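Local coordinates for protein probable zinc protease (Pseudomonas aeruginosa, PDB 4NNZ) that probably cleaves peptides as one subunit, of the M16 metallopeptidase family, of the heterodimeric zinc protease PA0371-PA0372, at residues Y35-S40 with S183-N188; M106-M111 with R209-I214; N261-N266 with L394-P399; Q341-A346 with D401-A406. One frame throughout, in Å; residues are numbered along the deposited sequence.

Overall arrangement
The four contacts fall two in each half of the chain. Contacts 1 and 2 belong to the half built on the sheet that holds strand 28-35, and they touch through Tyr35, Pro187, Met111 and Ile214. Contacts 3 and 4, their centres about 11 Å apart, share the helical layer of the second half and meet in a salt bridge between Arg263 and Asp401. Contacts 1 and 2 are largely buried and rely on aromatic rings and aliphatic groups. Contact 3 combines buried packing with an arginine at its margin, and contact 4, the more exposed, joins prolines to a helix. The centres of contacts 2 and 4 lie about 50 Å apart.

Contact 1 of 4, residues Y35-S40 with S183-N188; sequences YRIGSS and SWYAPN
Tyr35 and Ile37 pack against Tyr185 and Trp184 in a buried, mainly aromatic contact where strand 28-35 runs out beside the turn leaving helix 174-184. The two tyrosine rings stack face to face, their centroids 4.0 Å apart and their planes 28° from parallel. CD2 of Tyr185 comes down toward the rim of the Tyr35 ring, 3.5 Å from CZ. The hydroxyls of Tyr185 and Tyr91 are hydrogen-bonded to each other. Ile37 has CG1 anti to its backbone N (chi1 -177°), and from there CD1 reaches over the indole of Trp184, 3.4 Å from the centroid of the five-membered ring and almost on its normal: a CH-pi contact. The other branch of Ile37, CG2, rests 3.9 Å from CE1 of Tyr185. The polar margin is made by Arg36, whose NH1 donates to the backbone O of Asn188 over 3.3 Å; NH2 adds a weak bond to the same oxygen. Arg36 and Tyr185 each centre an inverse gamma turn. The chain then continues from Asn188 into strand 190-196, antiparallel neighbour of strand 28-35, an arrangement that belongs to the alpha/beta fold of M16 peptidases.

Contact 2 of 4, residues M106-M111 with R209-I214; sequences MEADRM and RYFGEI
Ala108 and Met111 on helix 100-112 meet Phe211 and Ile214 at the end of helix 200-211, a helix-to-helix packing within the alpha/beta fold of the M16 family. A type I beta turn runs from Phe211 to Ile214 and brings both apolar side chains against the first helix. Ala108 CB lies over the face of the Phe211 ring, 3.8 Å from its centroid and 29° off the normal, in a CH-pi contact. The same methyl also lies 3.9 Å from CB of Tyr210, so it meets two consecutive residues of the partner segment. Met111 starts with CG anti to its backbone N (chi1 -159°), and its chain bends at chi3 (78°), turning CE toward the partner segment. Its sulfur stands obliquely to the Phe211 ring as a Met-aromatic contact, with SD 5.1 Å from the centroid. Tyr35 of strand 28-35 and Pro187 also touch Met111. The Met111 methyl is held at the edge of the Phe211 ring, with CE 3.4 Å from CD1, while the tip of Ile214 packs against it: CD1 lies 3.3 Å from Met111 CE.

Contact 3 of 4, residues N261-N266 with L394-P399; sequences NPREVN and LKAVTP
Arg263 of helix 262-276 reaches over Ala396 and Val397 with its side chain, at the connection between helices 386-396 and 399-409 in the second alpha/beta half of the M16 chain. The side chain leaves CB with CG anti to the backbone N (chi1 -178°), then bends at chi2 and again at chi3, so that it folds over the connection instead of running straight out. The first atom to make contact is CD, which passes 4.2 Å from CA of Val397. NE comes next, 3.9 Å from the methyl CB of Ala396, and that methyl lies over one face of the guanidinium, offset toward its rim. NH1 ends 3.6 Å from the carbonyl O of Ala396, above the flat group, without a hydrogen bond. The real polar partner of this nitrogen is Asp401, whose OD2 takes a salt bridge from NH1. That carboxylate oxygen also accepts from the backbone N of Thr398, the N-cap of helix 399-409, as in one half of a capping box. The arginine thereby ties the start of one helix to the start of another. Its own helix begins at Asn261, whose OD1 accepts a capping bond from Arg263 N over 3.1 Å, the donor lying well above the plane of the side-chain carbonyl. One turn further on, the contact becomes apolar and buried. Asn266 turns CB toward the partner segment while its amide oxygen is engaged by Arg269. CD2 of Leu394 lies 4.2 Å from Asn266 CB, and Val397 CG2 comes closer, at 3.8 Å.

Contact 4 of 4, residues Q341-A346 with D401-A406; sequences QNPPSA and DIQKAA
Pro343 and Pro344 lean against Gln403 and Ile402 of helix 399-409, in a partly buried contact between that helix and the turn connecting helices 325-341 and 346-364. Apolar packing comes from the inner pair. Pro344 presents the CG corner of its ring to the two branches of Ile402, with CG 3.9 Å from CG2 and 4.1 Å from CD1. Ile402 directs CB toward the turn. Both residues are buried, and Ile349 of helix 346-364 touches each of them.

Ring-to-amide contact joins the outer pair. The side chain of Gln403 is extended beyond CG (chi2 176°), which carries its amide under the ring of Pro343, the two side chains crossing at a slant. There the proline CG sits over the flat of the amide, 3.2 Å from the amide carbon CD and equally near OE1. The neighbouring ring atom, Pro343 CD, is modelled 3.0 Å from NE2, a doubtfully short distance.

No hydrogen bond crosses between the two segments; the polar bonds go to residues just beyond them. Gln403 NE2 donates to the carbonyl O of Lys340, and this bond helps to hold the amide against the proline ring. The same nitrogen lies 3.7 Å from the carbonyl O of Gln341. At the far end of the turn, Ser345 is an N-cap: its OG bonds to the backbone N of Glu348 and caps the N-terminus of helix 346-364.

Helix 399-409 thus lies against the turn between helices 325-341 and 346-364, with Ala406 touching Leu339 of helix 325-341 and Ile402 reaching Ile271 and Leu274 of helix 262-276.

Contact 1 of 4, residues Y35-S40 with S183-N188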
loop_
_atom_site.group_PDB
_atom_site.type_symbol
_atom_site.label_atom_id
_atom_site.label_comp_id
_atom_site.label_asym_id
_atom_site.label_seq_id
_atom_site.Cartn_x
_atom_site.Cartn_y
_atom_site.Cartn_z
ATOM N N TYR A 35 18.958 11.789 -6.157
ATOM C CA TYR A 35 17.775 12.478 -5.727
ATOM C C TYR A 35 17.042 11.592 -4.769
ATOM O O TYR A 35 16.938 10.435 -4.992
ATOM C CB TYR A 35 16.865 12.734 -6.892
ATOM C CG TYR A 35 17.284 13.802 -7.850
ATOM C CD1 TYR A 35 17.043 15.129 -7.597
ATOM C CD2 TYR A 35 17.874 13.474 -9.037
ATOM C CE1 TYR A 35 17.411 16.093 -8.492
ATOM C CE2 TYR A 35 18.238 14.430 -9.934
ATOM C CZ TYR A 35 18.003 15.737 -9.656
ATOM O OH TYR A 35 18.383 16.652 -10.573
ATOM N N ARG A 36 16.527 12.137 -3.690
ATOM C CA ARG A 36 15.801 11.338 -2.745
ATOM C C ARG A 36 14.339 11.201 -3.091
ATOM O O ARG A 36 13.485 11.697 -2.416
ATOM C CB ARG A 36 15.962 11.921 -1.371
ATOM C CG ARG A 36 17.372 11.961 -0.894
ATOM C CD ARG A 36 17.459 12.747 0.376
ATOM N NE ARG A 36 18.415 13.816 0.254
ATOM C CZ ARG A 36 18.144 15.078 0.500
ATOM N NH1 ARG A 36 16.944 15.441 0.878
ATOM N NH2 ARG A 36 19.074 15.975 0.366
ATOM N N ILE A 37 14.064 10.526 -4.169
ATOM C CA ILE A 37 12.724 10.233 -4.496
ATOM C C ILE A 37 12.721 8.813 -5.021
ATOM O O ILE A 37 13.687 8.360 -5.544
ATOM C CB ILE A 37 12.160 11.289 -5.447
ATOM C CG1 ILE A 37 10.704 11.017 -5.737
ATOM C CG2 ILE A 37 12.994 11.393 -6.683
ATOM C CD1 ILE A 37 9.869 10.915 -4.509
ATOM N N GLY A 38 11.647 8.099 -4.810
ATOM C CA GLY A 38 11.655 6.696 -5.047
ATOM C C GLY A 38 10.247 6.241 -5.121
ATOM O O GLY A 38 9.374 7.030 -4.949
ATOM N N SER A 39 10.049 4.964 -5.350
ATOM C CA SER A 39 8.755 4.362 -5.309
ATOM C C SER A 39 8.082 4.314 -3.958
ATOM O O SER A 39 6.912 4.215 -3.901
ATOM C CB SER A 39 8.740 3.014 -6.002
ATOM O OG SER A 39 9.710 2.167 -5.506
ATOM N N SER A 40 8.825 4.363 -2.880
ATOM C CA SER A 40 8.230 4.358 -1.566
ATOM C C SER A 40 7.555 5.677 -1.227
ATOM O O SER A 40 6.818 5.761 -0.304
ATOM C CB SER A 40 9.197 3.895 -0.491
ATOM O OG SER A 40 10.351 4.666 -0.426
ATOM N N SER A 183 7.895 18.680 -7.668
ATOM C CA SER A 183 7.907 18.415 -6.267
ATOM C C SER A 183 9.204 17.931 -5.718
ATOM O O SER A 183 9.575 18.305 -4.659
ATOM C CB SER A 183 6.805 17.453 -5.918
ATOM O OG SER A 183 5.699 17.722 -6.711
ATOM N N TRP A 184 9.855 17.034 -6.418
ATOM C CA TRP A 184 10.936 16.279 -5.838
ATOM C C TRP A 184 12.305 16.470 -6.409
ATOM O O TRP A 184 13.268 16.175 -5.760
ATOM C CB TRP A 184 10.613 14.810 -5.896
ATOM C CG TRP A 184 9.432 14.414 -5.178
ATOM C CD1 TRP A 184 8.293 13.997 -5.707
ATOM C CD2 TRP A 184 9.274 14.329 -3.775
ATOM N NE1 TRP A 184 7.415 13.676 -4.744
ATOM C CE2 TRP A 184 8.007 13.872 -3.539
ATOM C CE3 TRP A 184 10.085 14.610 -2.696
ATOM C CZ2 TRP A 184 7.530 13.684 -2.296
ATOM C CZ3 TRP A 184 9.604 14.426 -1.472
ATOM C CH2 TRP A 184 8.347 13.979 -1.272
ATOM N N TYR A 185 12.395 16.908 -7.640
ATOM C CA TYR A 185 13.683 17.096 -8.239
ATOM C C TYR A 185 14.182 18.460 -7.897
ATOM O O TYR A 185 14.112 19.362 -8.677
ATOM C CB TYR A 185 13.588 16.913 -9.733
ATOM C CG TYR A 185 13.838 15.518 -10.177
ATOM C CD1 TYR A 185 13.062 14.478 -9.730
ATOM C CD2 TYR A 185 14.842 15.236 -11.042
ATOM C CE1 TYR A 185 13.297 13.192 -10.130
ATOM C CE2 TYR A 185 15.075 13.957 -11.446
ATOM C CZ TYR A 185 14.302 12.947 -10.983
ATOM O OH TYR A 185 14.557 11.699 -11.398
ATOM N N ALA A 186 14.651 18.610 -6.694
ATOM C CA ALA A 186 15.052 19.885 -6.237
ATOM C C ALA A 186 16.386 19.781 -5.550
ATOM O O ALA A 186 16.723 18.759 -5.012
ATOM C CB ALA A 186 14.019 20.438 -5.309
ATOM N N PRO A 187 17.117 20.885 -5.493
ATOM C CA PRO A 187 18.480 20.916 -4.994
ATOM C C PRO A 187 18.556 20.482 -3.577
ATOM O O PRO A 187 19.485 19.843 -3.197
ATOM C CB PRO A 187 18.838 22.375 -5.101
ATOM C CG PRO A 187 17.870 22.954 -6.069
ATOM C CD PRO A 187 16.929 21.905 -6.512
ATOM N N ASN A 188 17.541 20.793 -2.813
ATOM C CA ASN A 188 17.524 20.426 -1.436
ATOM C C ASN A 188 17.024 19.016 -1.257
ATOM O O ASN A 188 16.925 18.534 -0.164
ATOM C CB ASN A 188 16.738 21.416 -0.611
ATOM C CG ASN A 188 15.408 21.765 -1.213
ATOM O OD1 ASN A 188 15.334 22.317 -2.280
ATOM N ND2 ASN A 188 14.359 21.469 -0.501
#

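Contact 2 of 4, residues M106-M111 with R209-I214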
loop_
_atom_site.group_PDB
_atom_site.type_symbol
_atom_site.label_atom_id
_atom_site.label_comp_id
_atom_site.label_asym_id
_atom_site.label_seq_id
_atom_site.Cartn_x
_atom_site.Cartn_y
_atom_site.Cartn_z
ATOM N N MET A 106 25.287 19.624 -17.486
ATOM C CA MET A 106 24.140 18.990 -18.062
ATOM C C MET A 106 23.357 18.202 -17.043
ATOM O O MET A 106 22.256 17.809 -17.300
ATOM C CB MET A 106 24.536 18.173 -19.262
ATOM C CG MET A 106 24.897 16.754 -18.965
ATOM S SD MET A 106 25.541 15.925 -20.419
ATOM C CE MET A 106 24.946 14.282 -20.047
ATOM N N GLU A 107 23.925 18.009 -15.871
ATOM C CA GLU A 107 23.213 17.412 -14.774
ATOM C C GLU A 107 22.401 18.493 -14.114
ATOM O O GLU A 107 21.321 18.271 -13.637
ATOM C CB GLU A 107 24.201 16.836 -13.781
ATOM C CG GLU A 107 23.974 15.398 -13.338
ATOM C CD GLU A 107 22.919 14.653 -14.110
ATOM O OE1 GLU A 107 21.742 14.877 -13.852
ATOM O OE2 GLU A 107 23.254 13.844 -14.970
ATOM N N ALA A 108 22.967 19.681 -14.103
ATOM C CA ALA A 108 22.331 20.889 -13.657
ATOM C C ALA A 108 21.186 21.232 -14.537
ATOM O O ALA A 108 20.239 21.799 -14.091
ATOM C CB ALA A 108 23.319 22.019 -13.614
ATOM N N ASP A 109 21.317 20.966 -15.815
ATOM C CA ASP A 109 20.255 21.252 -16.735
ATOM C C ASP A 109 19.041 20.444 -16.404
ATOM O O ASP A 109 17.937 20.906 -16.456
ATOM C CB ASP A 109 20.689 20.890 -18.122
ATOM C CG ASP A 109 19.987 21.680 -19.154
ATOM O OD1 ASP A 109 20.049 22.901 -19.059
ATOM O OD2 ASP A 109 19.385 21.093 -20.059
ATOM N N ARG A 110 19.280 19.208 -16.053
ATOM C CA ARG A 110 18.240 18.310 -15.706
ATOM C C ARG A 110 17.508 18.847 -14.512
ATOM O O ARG A 110 16.319 18.824 -14.466
ATOM C CB ARG A 110 18.906 17.010 -15.311
ATOM C CG ARG A 110 18.231 15.762 -15.801
ATOM C CD ARG A 110 18.563 14.578 -14.920
ATOM N NE ARG A 110 19.897 14.091 -15.202
ATOM C CZ ARG A 110 20.300 13.709 -16.395
ATOM N NH1 ARG A 110 19.468 13.752 -17.406
ATOM N NH2 ARG A 110 21.534 13.291 -16.571
ATOM N N MET A 111 18.238 19.281 -13.518
ATOM C CA MET A 111 17.642 19.777 -12.314
ATOM C C MET A 111 16.858 21.027 -12.553
ATOM O O MET A 111 15.836 21.246 -11.968
ATOM C CB MET A 111 18.720 20.033 -11.294
ATOM C CG MET A 111 18.233 20.065 -9.882
ATOM S SD MET A 111 19.603 20.061 -8.786
ATOM C CE MET A 111 20.092 21.730 -8.919
ATOM N N ARG A 209 28.691 27.383 -9.967
ATOM C CA ARG A 209 28.561 27.899 -11.279
ATOM C C ARG A 209 27.359 27.313 -11.949
ATOM O O ARG A 209 26.609 28.006 -12.582
ATOM C CB ARG A 209 29.799 27.532 -12.061
ATOM C CG ARG A 209 29.770 27.954 -13.510
ATOM C CD ARG A 209 31.113 27.730 -14.164
ATOM N NE ARG A 209 31.444 28.752 -15.135
ATOM C CZ ARG A 209 30.793 28.912 -16.276
ATOM N NH1 ARG A 209 29.788 28.102 -16.563
ATOM N NH2 ARG A 209 31.147 29.868 -17.131
ATOM N N TYR A 210 27.203 26.007 -11.860
ATOM C CA TYR A 210 26.130 25.366 -12.580
ATOM C C TYR A 210 24.860 25.139 -11.792
ATOM O O TYR A 210 23.785 25.211 -12.337
ATOM C CB TYR A 210 26.621 24.062 -13.189
ATOM C CG TYR A 210 27.647 24.244 -14.258
ATOM C CD1 TYR A 210 27.287 24.505 -15.549
ATOM C CD2 TYR A 210 28.981 24.150 -13.971
ATOM C CE1 TYR A 210 28.226 24.666 -16.522
ATOM C CE2 TYR A 210 29.930 24.326 -14.942
ATOM C CZ TYR A 210 29.537 24.583 -16.214
ATOM O OH TYR A 210 30.470 24.757 -17.185
ATOM N N PHE A 211 24.994 24.822 -10.521
ATOM C CA PHE A 211 23.840 24.535 -9.701
ATOM C C PHE A 211 23.372 25.695 -8.840
ATOM O O PHE A 211 22.243 25.731 -8.406
ATOM C CB PHE A 211 24.134 23.344 -8.801
ATOM C CG PHE A 211 24.315 22.060 -9.528
ATOM C CD1 PHE A 211 23.251 21.419 -10.075
ATOM C CD2 PHE A 211 25.547 21.487 -9.644
ATOM C CE1 PHE A 211 23.406 20.236 -10.740
ATOM C CE2 PHE A 211 25.714 20.302 -10.308
ATOM C CZ PHE A 211 24.640 19.679 -10.858
ATOM N N GLY A 212 24.240 26.652 -8.602
ATOM C CA GLY A 212 24.027 27.653 -7.587
ATOM C C GLY A 212 22.798 28.463 -7.838
ATOM O O GLY A 212 22.138 28.914 -6.937
ATOM N N GLU A 213 22.540 28.636 -9.108
ATOM C CA GLU A 213 21.463 29.411 -9.656
ATOM C C GLU A 213 20.119 28.854 -9.302
ATOM O O GLU A 213 19.155 29.566 -9.213
ATOM C CB GLU A 213 21.601 29.492 -11.174
ATOM C CG GLU A 213 22.496 28.437 -11.820
ATOM C CD GLU A 213 23.868 28.966 -12.157
ATOM O OE1 GLU A 213 23.960 29.888 -12.987
ATOM O OE2 GLU A 213 24.858 28.462 -11.596
ATOM N N ILE A 214 20.064 27.544 -9.212
ATOM C CA ILE A 214 18.829 26.838 -9.024
ATOM C C ILE A 214 18.320 27.041 -7.631
ATOM O O ILE A 214 19.012 26.851 -6.664
ATOM C CB ILE A 214 19.017 25.351 -9.295
ATOM C CG1 ILE A 214 19.888 25.160 -10.526
ATOM C CG2 ILE A 214 17.676 24.677 -9.414
ATOM C CD1 ILE A 214 19.628 23.925 -11.347
#

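Contact 3 of 4, residues N261-N266 with L394-P399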
loop_
_atom_site.group_PDB
_atom_site.type_symbol
_atom_site.label_atom_id
_atom_site.label_comp_id
_atom_site.label_asym_id
_atom_site.label_seq_id
_atom_site.Cartn_x
_atom_site.Cartn_y
_atom_site.Cartn_z
ATOM N N ASN A 261 18.947 0.312 17.793
ATOM C CA ASN A 261 20.137 -0.474 18.002
ATOM C C ASN A 261 20.794 -0.952 16.725
ATOM O O ASN A 261 20.419 -1.954 16.180
ATOM C CB ASN A 261 19.817 -1.674 18.886
ATOM C CG ASN A 261 21.034 -2.195 19.593
ATOM O OD1 ASN A 261 22.141 -1.817 19.271
ATOM N ND2 ASN A 261 20.839 -3.054 20.557
ATOM N N PRO A 262 21.853 -0.299 16.314
ATOM C CA PRO A 262 22.599 -0.700 15.144
ATOM C C PRO A 262 23.229 -2.052 15.295
ATOM O O PRO A 262 23.523 -2.653 14.295
ATOM C CB PRO A 262 23.672 0.350 15.070
ATOM C CG PRO A 262 23.006 1.551 15.564
ATOM C CD PRO A 262 21.913 1.146 16.489
ATOM N N ARG A 263 23.469 -2.502 16.515
ATOM C CA ARG A 263 24.134 -3.767 16.705
ATOM C C ARG A 263 23.320 -4.904 16.162
ATOM O O ARG A 263 23.853 -5.803 15.587
ATOM C CB ARG A 263 24.467 -4.007 18.170
ATOM C CG ARG A 263 25.204 -5.299 18.434
ATOM C CD ARG A 263 26.708 -5.156 18.313
ATOM N NE ARG A 263 27.246 -4.081 19.128
ATOM C CZ ARG A 263 27.730 -4.244 20.348
ATOM N NH1 ARG A 263 27.742 -5.430 20.890
ATOM N NH2 ARG A 263 28.196 -3.222 21.028
ATOM N N GLU A 264 22.025 -4.870 16.378
ATOM C CA GLU A 264 21.172 -5.936 15.921
ATOM C C GLU A 264 21.157 -6.024 14.404
ATOM O O GLU A 264 21.097 -7.093 13.855
ATOM C CB GLU A 264 19.785 -5.836 16.541
ATOM C CG GLU A 264 18.788 -5.067 15.715
ATOM C CD GLU A 264 17.677 -4.476 16.529
ATOM O OE1 GLU A 264 17.207 -5.131 17.460
ATOM O OE2 GLU A 264 17.271 -3.351 16.236
ATOM N N VAL A 265 21.204 -4.889 13.728
ATOM C CA VAL A 265 21.248 -4.885 12.296
ATOM C C VAL A 265 22.508 -5.543 11.820
ATOM O O VAL A 265 22.483 -6.334 10.924
ATOM C CB VAL A 265 21.226 -3.457 11.751
ATOM C CG1 VAL A 265 21.408 -3.439 10.257
ATOM C CG2 VAL A 265 19.931 -2.779 12.090
ATOM N N ASN A 266 23.615 -5.165 12.394
ATOM C CA ASN A 266 24.866 -5.697 11.972
ATOM C C ASN A 266 24.942 -7.169 12.249
ATOM O O ASN A 266 25.592 -7.898 11.550
ATOM C CB ASN A 266 26.007 -4.908 12.558
ATOM C CG ASN A 266 26.100 -3.538 11.974
ATOM O OD1 ASN A 266 25.594 -3.283 10.917
ATOM N ND2 ASN A 266 26.734 -2.658 12.666
ATOM N N LEU A 394 31.096 -3.977 12.258
ATOM C CA LEU A 394 30.953 -5.381 11.999
ATOM C C LEU A 394 31.713 -6.155 13.040
ATOM O O LEU A 394 31.345 -7.234 13.432
ATOM C CB LEU A 394 31.418 -5.722 10.602
ATOM C CG LEU A 394 30.408 -5.474 9.510
ATOM C CD1 LEU A 394 30.858 -6.092 8.221
ATOM C CD2 LEU A 394 29.055 -6.010 9.887
ATOM N N LYS A 395 32.817 -5.570 13.444
ATOM C CA LYS A 395 33.704 -6.152 14.413
ATOM C C LYS A 395 33.048 -6.304 15.752
ATOM O O LYS A 395 33.303 -7.244 16.447
ATOM C CB LYS A 395 34.917 -5.284 14.556
ATOM C CG LYS A 395 36.211 -6.037 14.494
ATOM C CD LYS A 395 37.390 -5.085 14.511
ATOM C CE LYS A 395 37.979 -4.927 15.895
ATOM N NZ LYS A 395 39.352 -5.478 16.011
ATOM N N ALA A 396 32.202 -5.360 16.114
ATOM C CA ALA A 396 31.537 -5.370 17.403
ATOM C C ALA A 396 30.568 -6.515 17.623
ATOM O O ALA A 396 30.274 -6.845 18.740
ATOM C CB ALA A 396 30.881 -4.042 17.682
ATOM N N VAL A 397 30.084 -7.113 16.562
ATOM C CA VAL A 397 29.118 -8.158 16.706
ATOM C C VAL A 397 29.720 -9.331 17.415
ATOM O O VAL A 397 30.774 -9.779 17.077
ATOM C CB VAL A 397 28.604 -8.593 15.342
ATOM C CG1 VAL A 397 27.605 -9.705 15.487
ATOM C CG2 VAL A 397 27.971 -7.421 14.651
ATOM N N THR A 398 29.013 -9.836 18.405
ATOM C CA THR A 398 29.488 -10.930 19.220
ATOM C C THR A 398 28.528 -12.061 19.089
ATOM O O THR A 398 27.401 -11.857 18.732
ATOM C CB THR A 398 29.593 -10.559 20.700
ATOM O OG1 THR A 398 28.296 -10.481 21.268
ATOM C CG2 THR A 398 30.238 -9.244 20.859
ATOM N N PRO A 399 28.940 -13.262 19.431
ATOM C CA PRO A 399 28.126 -14.422 19.157
ATOM C C PRO A 399 26.802 -14.295 19.839
ATOM O O PRO A 399 25.833 -14.862 19.409
ATOM C CB PRO A 399 28.933 -15.520 19.774
ATOM C CG PRO A 399 30.293 -15.124 19.449
ATOM C CD PRO A 399 30.317 -13.661 19.693
#

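Contact 4 of 4, residues Q341-A346 with D401-A406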
loop_
_atom_site.group_PDB
_atom_site.type_symbol
_atom_site.label_atom_id
_atom_site.label_comp_id
_atom_site.label_asym_id
_atom_site.label_seq_id
_atom_site.Cartn_x
_atom_site.Cartn_y
_atom_site.Cartn_z
ATOM N N GLN A 341 19.055 -21.506 19.367
ATOM C CA GLN A 341 19.568 -22.408 20.380
ATOM C C GLN A 341 21.042 -22.316 20.658
ATOM O O GLN A 341 21.454 -22.398 21.789
ATOM C CB GLN A 341 19.247 -23.844 20.028
ATOM C CG GLN A 341 17.961 -24.373 20.607
ATOM C CD GLN A 341 17.458 -25.576 19.849
ATOM O OE1 GLN A 341 17.719 -25.714 18.674
ATOM N NE2 GLN A 341 16.749 -26.456 20.523
ATOM N N ASN A 342 21.850 -22.238 19.619
ATOM C CA ASN A 342 23.286 -22.272 19.807
ATOM C C ASN A 342 24.026 -21.123 19.196
ATOM O O ASN A 342 24.160 -21.031 17.981
ATOM C CB ASN A 342 23.837 -23.543 19.210
ATOM C CG ASN A 342 22.975 -24.719 19.509
ATOM O OD1 ASN A 342 22.358 -24.752 20.547
ATOM N ND2 ASN A 342 22.891 -25.664 18.599
ATOM N N PRO A 343 24.596 -20.284 20.030
ATOM C CA PRO A 343 25.378 -19.179 19.522
ATOM C C PRO A 343 26.516 -19.743 18.719
ATOM O O PRO A 343 27.117 -20.696 19.153
ATOM C CB PRO A 343 25.922 -18.571 20.791
ATOM C CG PRO A 343 24.814 -18.746 21.746
ATOM C CD PRO A 343 24.190 -20.060 21.419
ATOM N N PRO A 344 26.777 -19.204 17.548
ATOM C CA PRO A 344 27.874 -19.659 16.712
ATOM C C PRO A 344 29.225 -19.278 17.271
ATOM O O PRO A 344 29.341 -18.256 17.905
ATOM C CB PRO A 344 27.640 -18.894 15.430
ATOM C CG PRO A 344 27.027 -17.639 15.877
ATOM C CD PRO A 344 26.161 -17.983 17.029
ATOM N N SER A 345 30.231 -20.095 17.029
ATOM C CA SER A 345 31.568 -19.796 17.507
ATOM C C SER A 345 32.248 -18.685 16.762
ATOM O O SER A 345 32.061 -18.508 15.573
ATOM C CB SER A 345 32.447 -21.015 17.445
ATOM O OG SER A 345 32.900 -21.235 16.147
ATOM N N ALA A 346 33.081 -17.971 17.493
ATOM C CA ALA A 346 33.812 -16.877 16.939
ATOM C C ALA A 346 34.712 -17.427 15.875
ATOM O O ALA A 346 35.120 -16.705 15.000
ATOM C CB ALA A 346 34.596 -16.171 18.001
ATOM N N ASP A 401 25.163 -11.415 20.250
ATOM C CA ASP A 401 24.345 -10.503 19.491
ATOM C C ASP A 401 23.609 -11.265 18.432
ATOM O O ASP A 401 22.465 -11.000 18.132
ATOM C CB ASP A 401 25.233 -9.509 18.787
ATOM C CG ASP A 401 25.674 -8.427 19.669
ATOM O OD1 ASP A 401 24.963 -8.125 20.616
ATOM O OD2 ASP A 401 26.734 -7.868 19.425
ATOM N N ILE A 402 24.320 -12.181 17.820
ATOM C CA ILE A 402 23.766 -12.948 16.759
ATOM C C ILE A 402 22.639 -13.781 17.275
ATOM O O ILE A 402 21.591 -13.806 16.690
ATOM C CB ILE A 402 24.855 -13.824 16.135
ATOM C CG1 ILE A 402 25.751 -12.965 15.285
ATOM C CG2 ILE A 402 24.304 -14.939 15.275
ATOM C CD1 ILE A 402 26.806 -13.742 14.576
ATOM N N GLN A 403 22.859 -14.483 18.370
ATOM C CA GLN A 403 21.825 -15.357 18.881
ATOM C C GLN A 403 20.629 -14.528 19.259
ATOM O O GLN A 403 19.528 -14.886 18.995
ATOM C CB GLN A 403 22.346 -16.216 20.043
ATOM C CG GLN A 403 21.363 -16.501 21.171
ATOM C CD GLN A 403 21.889 -17.425 22.219
ATOM O OE1 GLN A 403 22.546 -17.014 23.158
ATOM N NE2 GLN A 403 21.580 -18.686 22.074
ATOM N N LYS A 404 20.870 -13.399 19.873
ATOM C CA LYS A 404 19.791 -12.532 20.257
ATOM C C LYS A 404 18.979 -12.019 19.105
ATOM O O LYS A 404 17.796 -11.980 19.191
ATOM C CB LYS A 404 20.359 -11.368 21.027
ATOM C CG LYS A 404 19.380 -10.642 21.906
ATOM C CD LYS A 404 19.917 -9.278 22.283
ATOM C CE LYS A 404 19.194 -8.183 21.535
ATOM N NZ LYS A 404 19.439 -8.242 20.074
ATOM N N ALA A 405 19.609 -11.607 18.029
ATOM C CA ALA A 405 18.869 -11.144 16.875
ATOM C C ALA A 405 18.028 -12.233 16.266
ATOM O O ALA A 405 16.929 -11.982 15.849
ATOM C CB ALA A 405 19.794 -10.549 15.840
ATOM N N ALA A 406 18.562 -13.439 16.207
ATOM C CA ALA A 406 17.841 -14.571 15.657
ATOM C C ALA A 406 16.620 -14.926 16.440
ATOM O O ALA A 406 15.642 -15.318 15.889
ATOM C CB ALA A 406 18.737 -15.769 15.548
#